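Local atomic coordinates of nitrogenase iron-molybdenum cofactor biosynthesis protein NifB (Methanothermobacter thermautotrophicus, PDB entry 7JMA), a protein that probably carries out radical SAM-dependent carbide insertion as two [4Fe-4S] clusters are coupled into the [8Fe-9S-C] precursor of the nitrogenase iron-molybdenum cofactor. Residues T64-I69 with F102-K107; S82-A87 with K107-L112; S155-K160 with R167-V172; V191-V196 with R216-M221; E204-I209 with N248-I253. All coordinates share one frame; numbering follows the deposited sequence.

Interaction 1: T64-I69 with F102-K107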
# COMPACT_ATOMS: atom_id res chain seq x y z
N THR A 64 0.76 18.18 -11.24
CA THR A 64 0.02 18.84 -10.19
C THR A 64 -1.35 18.19 -10.05
O THR A 64 -1.81 17.46 -10.93
CB THR A 64 -0.14 20.33 -10.49
OG1 THR A 64 -1.11 20.50 -11.53
CG2 THR A 64 1.19 20.93 -10.97
N ALA A 65 -2.01 18.46 -8.92
CA ALA A 65 -3.35 17.91 -8.71
C ALA A 65 -4.30 18.37 -9.81
O ALA A 65 -5.13 17.59 -10.30
CB ALA A 65 -3.87 18.30 -7.33
N ASP A 66 -4.19 19.63 -10.22
CA ASP A 66 -5.10 20.13 -11.25
C ASP A 66 -4.75 19.57 -12.63
O ASP A 66 -5.64 19.32 -13.44
CB ASP A 66 -5.08 21.66 -11.27
CG ASP A 66 -5.92 22.25 -10.15
OD1 ASP A 66 -7.14 22.00 -10.12
OD2 ASP A 66 -5.36 22.98 -9.30
N ASP A 67 -3.46 19.36 -12.90
CA ASP A 67 -3.08 18.69 -14.15
C ASP A 67 -3.56 17.24 -14.17
O ASP A 67 -3.91 16.72 -15.23
CB ASP A 67 -1.57 18.75 -14.34
N ALA A 68 -3.59 16.58 -13.01
CA ALA A 68 -4.07 15.21 -12.94
C ALA A 68 -5.57 15.14 -13.19
O ALA A 68 -6.05 14.20 -13.84
CB ALA A 68 -3.72 14.60 -11.58
N ILE A 69 -6.32 16.11 -12.68
CA ILE A 69 -7.76 16.19 -12.98
C ILE A 69 -7.98 16.32 -14.48
O ILE A 69 -8.81 15.60 -15.07
CB ILE A 69 -8.40 17.37 -12.23
CG1 ILE A 69 -8.36 17.14 -10.72
CG2 ILE A 69 -9.83 17.61 -12.73
CD1 ILE A 69 -9.29 16.05 -10.23
N PHE A 102 -7.87 14.30 -4.58
CA PHE A 102 -9.11 13.60 -4.27
C PHE A 102 -10.22 14.56 -3.86
O PHE A 102 -11.40 14.26 -4.06
CB PHE A 102 -8.88 12.53 -3.21
CG PHE A 102 -8.25 11.28 -3.76
CD1 PHE A 102 -8.86 10.57 -4.78
CD2 PHE A 102 -7.02 10.85 -3.30
CE1 PHE A 102 -8.28 9.44 -5.31
CE2 PHE A 102 -6.42 9.71 -3.82
CZ PHE A 102 -7.05 9.01 -4.83
N LYS A 103 -9.88 15.72 -3.30
CA LYS A 103 -10.90 16.73 -3.03
C LYS A 103 -11.58 17.16 -4.32
O LYS A 103 -12.81 17.20 -4.40
CB LYS A 103 -10.28 17.94 -2.32
CG LYS A 103 -10.07 17.77 -0.82
CD LYS A 103 -9.35 18.97 -0.21
CE LYS A 103 -9.38 18.92 1.31
NZ LYS A 103 -8.01 19.03 1.88
N LYS A 104 -10.79 17.46 -5.35
CA LYS A 104 -11.35 17.90 -6.62
C LYS A 104 -12.07 16.77 -7.34
O LYS A 104 -13.10 16.98 -7.99
CB LYS A 104 -10.24 18.47 -7.51
CG LYS A 104 -9.44 19.59 -6.87
CD LYS A 104 -8.22 19.94 -7.72
CE LYS A 104 -7.24 20.81 -6.95
NZ LYS A 104 -7.84 22.14 -6.62
N ALA A 105 -11.51 15.55 -7.27
CA ALA A 105 -12.13 14.41 -7.94
C ALA A 105 -13.49 14.09 -7.34
O ALA A 105 -14.38 13.59 -8.04
CB ALA A 105 -11.22 13.19 -7.86
N SER A 106 -13.66 14.37 -6.04
CA SER A 106 -14.95 14.21 -5.38
C SER A 106 -16.04 14.99 -6.10
O SER A 106 -17.16 14.50 -6.30
CB SER A 106 -14.84 14.67 -3.93
OG SER A 106 -14.42 13.61 -3.09
N LYS A 107 -15.73 16.23 -6.47
CA LYS A 107 -16.71 17.06 -7.17
C LYS A 107 -16.85 16.62 -8.62
O LYS A 107 -17.97 16.39 -9.11
CB LYS A 107 -16.31 18.53 -7.08
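Lys-104 reaches from helix 96-108 across to helix 65-76, where it passes over Ile-69 and ends beside Asp-66. Its side chain crosses those of Ile-69 and Asp-66 at about a right angle. The lower part of the chain is apolar in its contacts: CB of Lys-104 lies 3.8 Å from Ile-69 CD1, and CD of Lys-104 touches CG1 of the same isoleucine. Farther out, CE of Lys-104 grazes Ala-65 CB at 4.2 Å. At the end the chain bends, chi4 of -64° turning NZ out of the extended line. There NZ of Lys-104 forms a salt bridge with Asp-66 OD1 at 3.6 Å, and Lys-104 CD lies 3.3 Å from the same oxygen. Ile-69 also extends CD1 past the lysine to Ala-105, meeting the backbone N of Ala-105 at 3.7 Å. The two helix segments run roughly parallel, their axes 9.8 Å apart and inclined at 33°. Thr-64 is the N-cap of the first helix, its OG1 accepting a bond from Asp-67 N, and Phe-101 fills in against Ala-65 and Ile-69. An alanine in place of Lys-104 would probably leave Asp-66 without its positive mate and open a gap beside Ala-65 CB, where CE had been. The contact is thus of two kinds: apolar atoms join the helices on the inner side, while the long ion pair on the solvent side is likely to act as a loose attraction.

Interaction 2: S82-A87 with K107-L112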
# COMPACT_ATOMS: atom_id res chain seq x y z
N SER A 82 -13.37 3.55 -14.83
CA SER A 82 -14.20 3.36 -13.66
C SER A 82 -13.47 3.61 -12.35
O SER A 82 -14.13 3.78 -11.33
CB SER A 82 -14.78 1.93 -13.63
OG SER A 82 -13.83 0.99 -14.09
N VAL A 83 -12.13 3.68 -12.36
CA VAL A 83 -11.34 3.79 -11.15
C VAL A 83 -10.24 4.83 -11.38
O VAL A 83 -9.60 4.83 -12.43
CB VAL A 83 -10.71 2.44 -10.74
CG1 VAL A 83 -9.96 2.57 -9.42
CG2 VAL A 83 -11.77 1.34 -10.65
N ILE A 84 -10.06 5.73 -10.41
CA ILE A 84 -8.90 6.62 -10.37
C ILE A 84 -8.11 6.36 -9.10
O ILE A 84 -8.69 6.20 -8.02
CB ILE A 84 -9.30 8.11 -10.47
CG1 ILE A 84 -10.27 8.51 -9.36
CG2 ILE A 84 -9.93 8.40 -11.83
CD1 ILE A 84 -10.91 9.87 -9.57
N GLY A 85 -6.79 6.32 -9.22
CA GLY A 85 -5.97 5.97 -8.08
C GLY A 85 -4.72 6.82 -8.03
O GLY A 85 -4.27 7.39 -9.02
N VAL A 86 -4.16 6.90 -6.83
CA VAL A 86 -2.85 7.50 -6.59
C VAL A 86 -2.00 6.43 -5.95
O VAL A 86 -2.37 5.89 -4.90
CB VAL A 86 -2.93 8.73 -5.67
CG1 VAL A 86 -1.49 9.19 -5.28
CG2 VAL A 86 -3.72 9.86 -6.33
N ALA A 87 -0.85 6.12 -6.56
CA ALA A 87 -0.01 5.07 -6.03
C ALA A 87 1.45 5.44 -5.93
O ALA A 87 2.23 4.67 -5.36
CB ALA A 87 -0.13 3.80 -6.88
N LYS A 107 -15.73 16.23 -6.47
CA LYS A 107 -16.71 17.06 -7.17
C LYS A 107 -16.85 16.62 -8.62
O LYS A 107 -17.97 16.39 -9.11
CB LYS A 107 -16.31 18.53 -7.08
N LYS A 108 -15.73 16.48 -9.33
CA LYS A 108 -15.79 16.25 -10.77
C LYS A 108 -16.17 14.82 -11.13
O LYS A 108 -16.73 14.59 -12.21
CB LYS A 108 -14.45 16.62 -11.42
N PHE A 109 -15.89 13.86 -10.25
CA PHE A 109 -16.02 12.43 -10.58
C PHE A 109 -16.66 11.67 -9.43
O PHE A 109 -16.04 10.79 -8.83
CB PHE A 109 -14.66 11.84 -10.94
CG PHE A 109 -13.86 12.68 -11.90
CD1 PHE A 109 -14.31 12.90 -13.18
CD2 PHE A 109 -12.64 13.23 -11.51
CE1 PHE A 109 -13.58 13.67 -14.07
CE2 PHE A 109 -11.90 13.99 -12.39
CZ PHE A 109 -12.37 14.21 -13.67
N PRO A 110 -17.93 11.96 -9.12
CA PRO A 110 -18.58 11.24 -8.02
C PRO A 110 -18.79 9.77 -8.31
O PRO A 110 -18.79 8.95 -7.38
CB PRO A 110 -19.92 11.98 -7.87
CG PRO A 110 -20.19 12.52 -9.23
CD PRO A 110 -18.84 12.89 -9.80
N ASP A 111 -18.96 9.40 -9.58
CA ASP A 111 -19.31 8.04 -9.96
C ASP A 111 -18.13 7.07 -9.91
O ASP A 111 -18.35 5.86 -9.82
CB ASP A 111 -19.90 8.05 -11.37
CG ASP A 111 -19.09 8.89 -12.34
OD1 ASP A 111 -18.89 8.46 -13.50
OD2 ASP A 111 -18.63 9.98 -11.94
N LEU A 112 -16.90 7.57 -9.95
CA LEU A 112 -15.74 6.71 -10.13
C LEU A 112 -15.25 6.14 -8.80
O LEU A 112 -15.31 6.81 -7.76
CB LEU A 112 -14.59 7.46 -10.82
CG LEU A 112 -14.89 8.03 -12.21
CD1 LEU A 112 -13.76 8.94 -12.68
CD2 LEU A 112 -15.14 6.91 -13.22
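Ile-84 and Leu-112 owe their meeting to their first torsions. In Ile-84 a chi1 of 57° wedges CG1 between the backbone N and the carbonyl carbon, which leaves CG2 anti to the carbonyl carbon; in Leu-112 a chi1 of -59° sets CG anti to the carbonyl carbon. The two side chains then cross at about a right angle, and Ile-84 CG2 packs on Leu-112 CD1 at 4.0 Å. The other branch of the isoleucine is extended, with CD1 anti to CA, and comes within 4.2 Å of Phe-109 CD2. The phenyl ring is covered on one face by CB of its neighbour Lys-108, which sits 3.7 Å above the plane and over the ring centre. Leu-112 sets its second methyl against the loop residue just before strand 83-86: CD2 of Leu-112 lies 3.7 Å from Ser-82 CA, and Ser-82 O comes 3.6 Å from Leu-112 CA. Apart from that carbonyl, the contact is apolar. Phe-109 is where the chain leaves helix 96-108, and Lys-114 NZ bonds to the carbonyl oxygens of both Phe-109 and Leu-112. The segments belong to a beta-alpha-beta unit, strand 83-86, helix 96-108 and strand 113-118, within the parallel sheet. Ile-84 faces Ala-105 of that helix and Val-72 of helix 65-76, whereas Val-83 points away and touches Cys-115 of strand 113-118, which binds a [4Fe-4S] cluster absent from this apo form.

Interaction 3: S155-K160 with R167-V172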
# COMPACT_ATOMS: atom_id res chain seq x y z
N SER A 155 15.21 0.12 6.16
CA SER A 155 16.42 0.70 6.72
C SER A 155 16.11 1.91 7.60
O SER A 155 16.71 2.06 8.67
CB SER A 155 17.41 1.07 5.62
OG SER A 155 16.83 1.97 4.70
N PHE A 156 15.17 2.76 7.20
CA PHE A 156 14.75 3.84 8.08
C PHE A 156 13.33 4.28 7.73
O PHE A 156 12.78 3.95 6.68
CB PHE A 156 15.74 5.03 8.04
CG PHE A 156 15.79 5.76 6.72
CD1 PHE A 156 16.76 5.44 5.78
CD2 PHE A 156 14.88 6.79 6.42
CE1 PHE A 156 16.85 6.13 4.57
CE2 PHE A 156 14.95 7.46 5.21
CZ PHE A 156 15.94 7.12 4.29
N VAL A 157 12.76 5.06 8.65
CA VAL A 157 11.40 5.56 8.55
C VAL A 157 11.41 6.99 9.06
O VAL A 157 12.11 7.31 10.02
CB VAL A 157 10.46 4.65 9.37
CG1 VAL A 157 9.24 5.39 9.84
CG2 VAL A 157 10.12 3.40 8.56
N VAL A 158 10.69 7.87 8.37
CA VAL A 158 10.59 9.27 8.75
C VAL A 158 9.15 9.50 9.19
O VAL A 158 8.23 9.38 8.38
CB VAL A 158 10.97 10.22 7.61
CG1 VAL A 158 10.93 11.67 8.09
CG2 VAL A 158 12.36 9.84 7.10
N TYR A 159 8.97 9.83 10.47
CA TYR A 159 7.63 9.96 11.03
C TYR A 159 7.63 11.13 11.99
O TYR A 159 8.45 11.17 12.91
CB TYR A 159 7.20 8.67 11.72
CG TYR A 159 5.78 8.72 12.27
CD1 TYR A 159 5.53 8.51 13.61
CD2 TYR A 159 4.71 8.98 11.43
CE1 TYR A 159 4.23 8.57 14.12
CE2 TYR A 159 3.41 9.03 11.92
CZ TYR A 159 3.18 8.83 13.27
OH TYR A 159 1.89 8.89 13.77
N LYS A 160 6.73 12.09 11.76
CA LYS A 160 6.68 13.32 12.54
C LYS A 160 8.07 13.95 12.64
O LYS A 160 8.53 14.34 13.71
CB LYS A 160 6.06 13.06 13.90
CG LYS A 160 4.74 12.30 13.77
CD LYS A 160 3.71 12.77 14.76
CE LYS A 160 2.30 12.28 14.41
NZ LYS A 160 1.46 12.30 15.64
N ARG A 167 15.45 -1.67 13.86
CA ARG A 167 14.30 -2.35 14.45
C ARG A 167 13.24 -1.35 14.87
O ARG A 167 12.04 -1.57 14.63
CB ARG A 167 14.75 -3.20 15.64
CG ARG A 167 13.60 -3.97 16.26
CD ARG A 167 14.05 -4.67 17.53
NE ARG A 167 13.98 -6.12 17.39
CZ ARG A 167 13.09 -6.89 18.00
NH1 ARG A 167 12.18 -6.34 18.81
NH2 ARG A 167 13.10 -8.20 17.81
N GLU A 168 13.65 -0.22 15.47
CA GLU A 168 12.68 0.79 15.87
C GLU A 168 11.93 1.34 14.66
O GLU A 168 10.73 1.64 14.76
CB GLU A 168 13.36 1.93 16.62
CG GLU A 168 12.38 2.93 17.21
CD GLU A 168 13.02 3.91 18.18
OE1 GLU A 168 12.44 4.12 19.27
OE2 GLU A 168 14.09 4.47 17.85
N ALA A 169 12.61 1.49 13.52
CA ALA A 169 11.91 1.92 12.31
C ALA A 169 10.78 0.96 11.95
O ALA A 169 9.64 1.39 11.72
CB ALA A 169 12.90 2.06 11.15
N PHE A 170 11.07 -0.34 11.89
CA PHE A 170 10.02 -1.29 11.56
C PHE A 170 8.91 -1.29 12.60
O PHE A 170 7.72 -1.43 12.26
CB PHE A 170 10.57 -2.71 11.41
CG PHE A 170 9.47 -3.72 11.25
CD1 PHE A 170 8.80 -3.83 10.05
CD2 PHE A 170 9.07 -4.50 12.33
CE1 PHE A 170 7.75 -4.75 9.90
CE2 PHE A 170 8.03 -5.41 12.19
CZ PHE A 170 7.37 -5.53 10.97
N GLU A 171 9.26 -1.20 13.88
CA GLU A 171 8.23 -1.26 14.91
C GLU A 171 7.26 -0.09 14.78
O GLU A 171 6.04 -0.26 14.97
CB GLU A 171 8.88 -1.30 16.29
CG GLU A 171 9.57 -2.63 16.57
CD GLU A 171 10.36 -2.63 17.86
OE1 GLU A 171 10.73 -1.54 18.35
OE2 GLU A 171 10.62 -3.74 18.38
N VAL A 172 7.77 1.09 14.44
CA VAL A 172 6.92 2.25 14.21
C VAL A 172 6.06 2.05 12.97
O VAL A 172 4.83 2.26 13.00
CB VAL A 172 7.79 3.52 14.09
CG1 VAL A 172 6.94 4.72 13.63
CG2 VAL A 172 8.49 3.82 15.41
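Val-157 meets Ala-169 and Val-172 with every atom of its side chain. Val-157 CB lies 4.0 Å from Ala-169 CB. Beyond it the two methyls part: Val-157 CG2 lies 3.8 Å from the carbonyl O of Ala-169, and Val-157 CG1, anti to the backbone N at a chi1 of 154°, reaches Val-172 CG1 at 4.5 Å, a looser touch. The small alanine lets the backbones come close, Ala-169 CB also lying 4.0 Å from Phe-156 CA, and the strand and helix axes approach to 7.1 Å at an angle of 52°. One turn along the helix, CG1 of Val-172 meets Tyr-159 CD1 at 4.0 Å, the two side chains crossing obliquely. The tyrosine ring has Lys-160 CG over the centre of one face, and its OH hydrogen-bonds to Asp-125. Strand 154-159 is the middle strand of a small antiparallel sheet, and its hairpin with strand 162-165 leads into helix 166-186. On the other side it pairs with strand 40-42, where Cys-42, a ligand of a second [4Fe-4S] cluster not bound in this apo form, resides. The contact joins short aliphatic groups and one tyrosine ring whose polar end lies outside it, and rests on van der Waals packing.

Interaction 4: V191-V196 with R216-M221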
# COMPACT_ATOMS: atom_id res chain seq x y z
N VAL A 191 -9.80 -2.78 2.40
CA VAL A 191 -8.34 -2.83 2.59
C VAL A 191 -7.81 -4.05 1.88
O VAL A 191 -8.21 -5.19 2.18
CB VAL A 191 -7.94 -2.83 4.07
CG1 VAL A 191 -6.39 -2.90 4.19
CG2 VAL A 191 -8.45 -1.61 4.75
N LYS A 192 -6.90 -3.83 0.94
CA LYS A 192 -6.15 -4.88 0.29
C LYS A 192 -4.72 -4.82 0.81
O LYS A 192 -4.17 -3.73 0.96
CB LYS A 192 -6.18 -4.71 -1.23
CG LYS A 192 -7.60 -4.63 -1.79
CD LYS A 192 -7.60 -4.42 -3.30
CE LYS A 192 -9.02 -4.47 -3.86
NZ LYS A 192 -9.10 -3.94 -5.26
N VAL A 193 -4.13 -5.97 1.11
CA VAL A 193 -2.76 -6.00 1.62
C VAL A 193 -1.86 -6.60 0.56
O VAL A 193 -2.13 -7.70 0.05
CB VAL A 193 -2.68 -6.77 2.96
CG1 VAL A 193 -1.22 -7.05 3.34
CG2 VAL A 193 -3.35 -5.94 4.06
N ASN A 194 -0.80 -5.87 0.20
CA ASN A 194 0.26 -6.37 -0.65
C ASN A 194 1.40 -6.85 0.24
O ASN A 194 1.78 -6.15 1.19
CB ASN A 194 0.79 -5.29 -1.60
CG ASN A 194 -0.07 -5.13 -2.84
OD1 ASN A 194 -1.13 -5.74 -2.97
ND2 ASN A 194 0.39 -4.29 -3.76
N SER A 195 1.92 -8.04 -0.05
CA SER A 195 3.08 -8.56 0.65
C SER A 195 4.08 -9.07 -0.37
O SER A 195 3.72 -9.88 -1.24
CB SER A 195 2.69 -9.67 1.63
OG SER A 195 1.71 -9.19 2.54
N VAL A 196 5.32 -8.60 -0.29
CA VAL A 196 6.38 -9.07 -1.17
C VAL A 196 6.98 -10.35 -0.62
O VAL A 196 7.42 -10.41 0.54
CB VAL A 196 7.46 -7.99 -1.35
CG1 VAL A 196 8.59 -8.50 -2.26
CG2 VAL A 196 6.84 -6.70 -1.90
N ARG A 216 -7.22 -7.54 11.68
CA ARG A 216 -7.36 -6.08 11.69
C ARG A 216 -8.42 -5.59 10.72
O ARG A 216 -8.75 -4.40 10.75
CB ARG A 216 -6.03 -5.40 11.32
CG ARG A 216 -4.81 -5.81 12.16
CD ARG A 216 -4.72 -5.06 13.47
NE ARG A 216 -3.52 -5.45 14.21
CZ ARG A 216 -2.85 -4.62 15.00
NH1 ARG A 216 -3.27 -3.37 15.16
NH2 ARG A 216 -1.75 -5.04 15.64
N GLY A 217 -8.93 -6.44 9.84
CA GLY A 217 -10.00 -6.04 8.95
C GLY A 217 -9.69 -6.04 7.46
O GLY A 217 -10.53 -5.60 6.67
N ALA A 218 -8.52 -6.54 7.06
CA ALA A 218 -8.22 -6.61 5.63
C ALA A 218 -9.18 -7.56 4.92
O ALA A 218 -9.66 -8.54 5.51
CB ALA A 218 -6.77 -7.07 5.40
N SER A 219 -9.43 -7.28 3.64
CA SER A 219 -10.34 -8.07 2.81
C SER A 219 -9.65 -9.02 1.85
O SER A 219 -10.26 -10.02 1.46
CB SER A 219 -11.26 -7.16 1.99
OG SER A 219 -12.18 -6.46 2.83
N LEU A 220 -8.41 -8.73 1.47
CA LEU A 220 -7.76 -9.45 0.39
C LEU A 220 -6.27 -9.30 0.57
O LEU A 220 -5.81 -8.28 1.09
CB LEU A 220 -8.22 -8.88 -0.97
CG LEU A 220 -7.62 -9.43 -2.25
CD1 LEU A 220 -8.11 -10.84 -2.47
CD2 LEU A 220 -8.02 -8.53 -3.41
N MET A 221 -5.53 -10.33 0.19
CA MET A 221 -4.08 -10.26 0.17
C MET A 221 -3.58 -10.51 -1.24
O MET A 221 -4.11 -11.36 -1.95
CB MET A 221 -3.46 -11.26 1.13
CG MET A 221 -2.11 -10.82 1.61
SD MET A 221 -1.77 -11.50 3.23
CE MET A 221 -0.15 -12.16 2.88
O HOH W 1 -11.29 -4.50 4.43
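Val-191 O accepts from Ser-219 N at 2.8 Å and Val-193 N donates to Leu-220 O at 2.9 Å, parallel pairing that bridges Lys-192 with Leu-220 and Val-193 with Met-221. A CA-H...O contact from Met-221 CA to Val-193 O, 3.2 Å, adds to the ladder, while the buried Leu-220 N finds no partner. On one face of the sheet Lys-192 and Leu-220 lie side by side and point the same way, CD of Lys-192 being 4.1 Å from Leu-220 CD2. On the other, Val-193 CG2 packs on Ala-218 CB at 3.8 Å and Val-193 CG1 on Met-221 CG. The strands are the last two of the six-stranded parallel sheet, the incomplete TIM barrel of radical SAM enzymes, and are joined through helix 206-216 as a beta-alpha-beta unit. That helix ends in a Schellman motif at Gly-217, whose phi of 116° would jam a CB against the preceding carbonyl O. A water bonds to Val-191 N, Gly-217 O and Ser-219 OG, tying the exit of helix 206-216 to the beginning of strand 190-197. Met-221 bends at chi3, 130°, which carries CE to 3.5 Å from Ser-195 OG, a hydroxyl that is hydrogen-bonded to Val-142 O.

Interaction 5: E204-I209 with N248-I253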
# COMPACT_ATOMS: atom_id res chain seq x y z
N GLU A 204 8.24 -18.13 4.86
CA GLU A 204 7.42 -18.90 5.80
C GLU A 204 6.63 -18.01 6.74
O GLU A 204 5.89 -18.52 7.59
CB GLU A 204 8.31 -19.85 6.60
CG GLU A 204 9.01 -20.90 5.75
CD GLU A 204 10.16 -21.55 6.49
OE1 GLU A 204 10.07 -21.70 7.72
OE2 GLU A 204 11.15 -21.93 5.83
N HIS A 205 6.77 -16.70 6.60
CA HIS A 205 6.16 -15.71 7.47
C HIS A 205 4.90 -15.10 6.88
O HIS A 205 4.17 -14.40 7.59
CB HIS A 205 7.20 -14.63 7.77
CG HIS A 205 6.71 -13.52 8.63
ND1 HIS A 205 6.24 -13.73 9.91
CD2 HIS A 205 6.64 -12.18 8.42
CE1 HIS A 205 5.89 -12.57 10.44
NE2 HIS A 205 6.12 -11.62 9.56
N ILE A 206 4.63 -15.35 5.60
CA ILE A 206 3.51 -14.70 4.93
C ILE A 206 2.18 -15.10 5.55
O ILE A 206 1.26 -14.28 5.63
CB ILE A 206 3.55 -14.99 3.42
CG1 ILE A 206 4.91 -14.61 2.82
CG2 ILE A 206 2.43 -14.26 2.71
CD1 ILE A 206 5.18 -13.14 2.81
N VAL A 207 2.04 -16.34 6.02
CA VAL A 207 0.76 -16.72 6.62
C VAL A 207 0.56 -16.01 7.96
O VAL A 207 -0.58 -15.75 8.37
CB VAL A 207 0.64 -18.25 6.77
CG1 VAL A 207 0.29 -18.89 5.43
CG2 VAL A 207 1.93 -18.84 7.31
N ASP A 208 1.65 -15.69 8.67
CA ASP A 208 1.53 -14.87 9.87
C ASP A 208 1.02 -13.49 9.53
O ASP A 208 0.16 -12.94 10.23
CB ASP A 208 2.88 -14.77 10.60
CG ASP A 208 3.46 -16.11 10.95
OD1 ASP A 208 2.71 -16.96 11.49
OD2 ASP A 208 4.67 -16.32 10.70
N ILE A 209 1.55 -12.89 8.46
CA ILE A 209 1.02 -11.61 7.98
C ILE A 209 -0.48 -11.74 7.74
O ILE A 209 -1.28 -10.92 8.21
CB ILE A 209 1.74 -11.16 6.71
CG1 ILE A 209 3.24 -10.96 6.97
CG2 ILE A 209 1.15 -9.83 6.20
CD1 ILE A 209 4.00 -10.67 5.71
N ASN A 248 -1.58 -20.56 -2.00
CA ASN A 248 -2.55 -21.57 -1.59
C ASN A 248 -2.68 -21.64 -0.08
O ASN A 248 -3.78 -21.84 0.45
CB ASN A 248 -2.15 -22.93 -2.17
CG ASN A 248 -2.29 -22.99 -3.67
OD1 ASN A 248 -3.04 -22.21 -4.26
ND2 ASN A 248 -1.58 -23.92 -4.31
N GLU A 249 -1.57 -21.49 0.64
CA GLU A 249 -1.63 -21.47 2.10
C GLU A 249 -2.35 -20.22 2.60
O GLU A 249 -3.17 -20.30 3.52
CB GLU A 249 -0.23 -21.55 2.69
CG GLU A 249 0.09 -22.89 3.34
CD GLU A 249 1.13 -22.77 4.44
OE1 GLU A 249 2.20 -22.17 4.18
OE2 GLU A 249 0.88 -23.25 5.56
N VAL A 250 -2.03 -19.06 2.03
CA VAL A 250 -2.66 -17.82 2.48
C VAL A 250 -4.16 -17.87 2.22
O VAL A 250 -4.95 -17.36 3.03
CB VAL A 250 -1.99 -16.61 1.80
CG1 VAL A 250 -2.75 -15.33 2.11
CG2 VAL A 250 -0.55 -16.49 2.26
N GLU A 251 -4.56 -18.50 1.12
CA GLU A 251 -5.97 -18.59 0.75
C GLU A 251 -6.81 -19.27 1.83
O GLU A 251 -8.02 -19.02 1.93
CB GLU A 251 -6.10 -19.34 -0.57
CG GLU A 251 -7.29 -18.94 -1.42
CD GLU A 251 -7.23 -19.55 -2.81
OE1 GLU A 251 -7.03 -20.78 -2.91
OE2 GLU A 251 -7.37 -18.79 -3.79
N LYS A 252 -6.20 -20.14 2.64
CA LYS A 252 -6.95 -20.77 3.72
C LYS A 252 -7.27 -19.80 4.84
O LYS A 252 -8.12 -20.11 5.69
CB LYS A 252 -6.16 -21.97 4.27
N ILE A 253 -6.64 -18.63 4.84
CA ILE A 253 -6.81 -17.64 5.89
C ILE A 253 -7.58 -16.42 5.40
O ILE A 253 -8.43 -15.90 6.12
CB ILE A 253 -5.43 -17.24 6.47
CG1 ILE A 253 -4.84 -18.43 7.25
CG2 ILE A 253 -5.51 -15.97 7.29
CD1 ILE A 253 -3.40 -18.70 6.93
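The carboxylate of Glu-249 lies against Val-207, whose CG1 is 4.0 Å from Glu-249 OE1 and also touches CD, so a methyl group is what the charged end meets across this contact. The other flat group, the imidazole of His-205, stands apart from the interface. His-205 ND1 donates to Asp-208 OD2 at 3.1 Å, using the anti lone pair of that oxygen and reaching it 28° out of the ring plane, while NE2 bonds to the backbone N of Val-145; the ring is thereby held from both nitrogens. The apolar centre of the contact is Val-207. With chi1 at -78° its CG1 stands anti to the carbonyl carbon, and this one methyl touches three residues of the other segment: Glu-249 CB at 3.9 Å, Val-250 CG2 at 4.1 Å and Ile-253 CD1 at 4.0 Å. Val-207 and Ile-253 cross at about a right angle. Beside them, Ile-206 turns CG2 onto Val-250 CG2 at 3.7 Å. Near the end of helix 240-251, Glu-251 forms a salt bridge with Arg-258. The contact is plain packing, away from the cluster sites, between the first turn of helix 206-216 and the last turn of helix 240-251 with the residues that follow it. Both helices lie on the sheet: Ile-206 and Val-250 each touch Met-221 and Ile-223 of its edge strand 220-225, while Ile-253 also touches Ala-210 and Arg-211 of helix 206-216.

Overall arrangement
Interactions 1 and 2 touch and share helix 96-108, Phe-109 lying against Ile-69; interactions 4 and 5 likewise meet, through Met-221 and Ile-206, about 38 Å separating the centres of interactions 1 and 5. Interaction 4 is the buried one and alone pairs strands, with backbone hydrogen bonds across it. Interaction 2 is a surface contact on strand 83-86, next to the edge strand 29-31 of the same parallel sheet, and interactions 1, 3 and 5 are partly buried. Both helix-helix contacts have apolar centres bordered by charged residues, but a salt bridge crosses in interaction 1 alone. Interaction 3, strand against helix, belongs to the separate antiparallel sheet and touches none of the others.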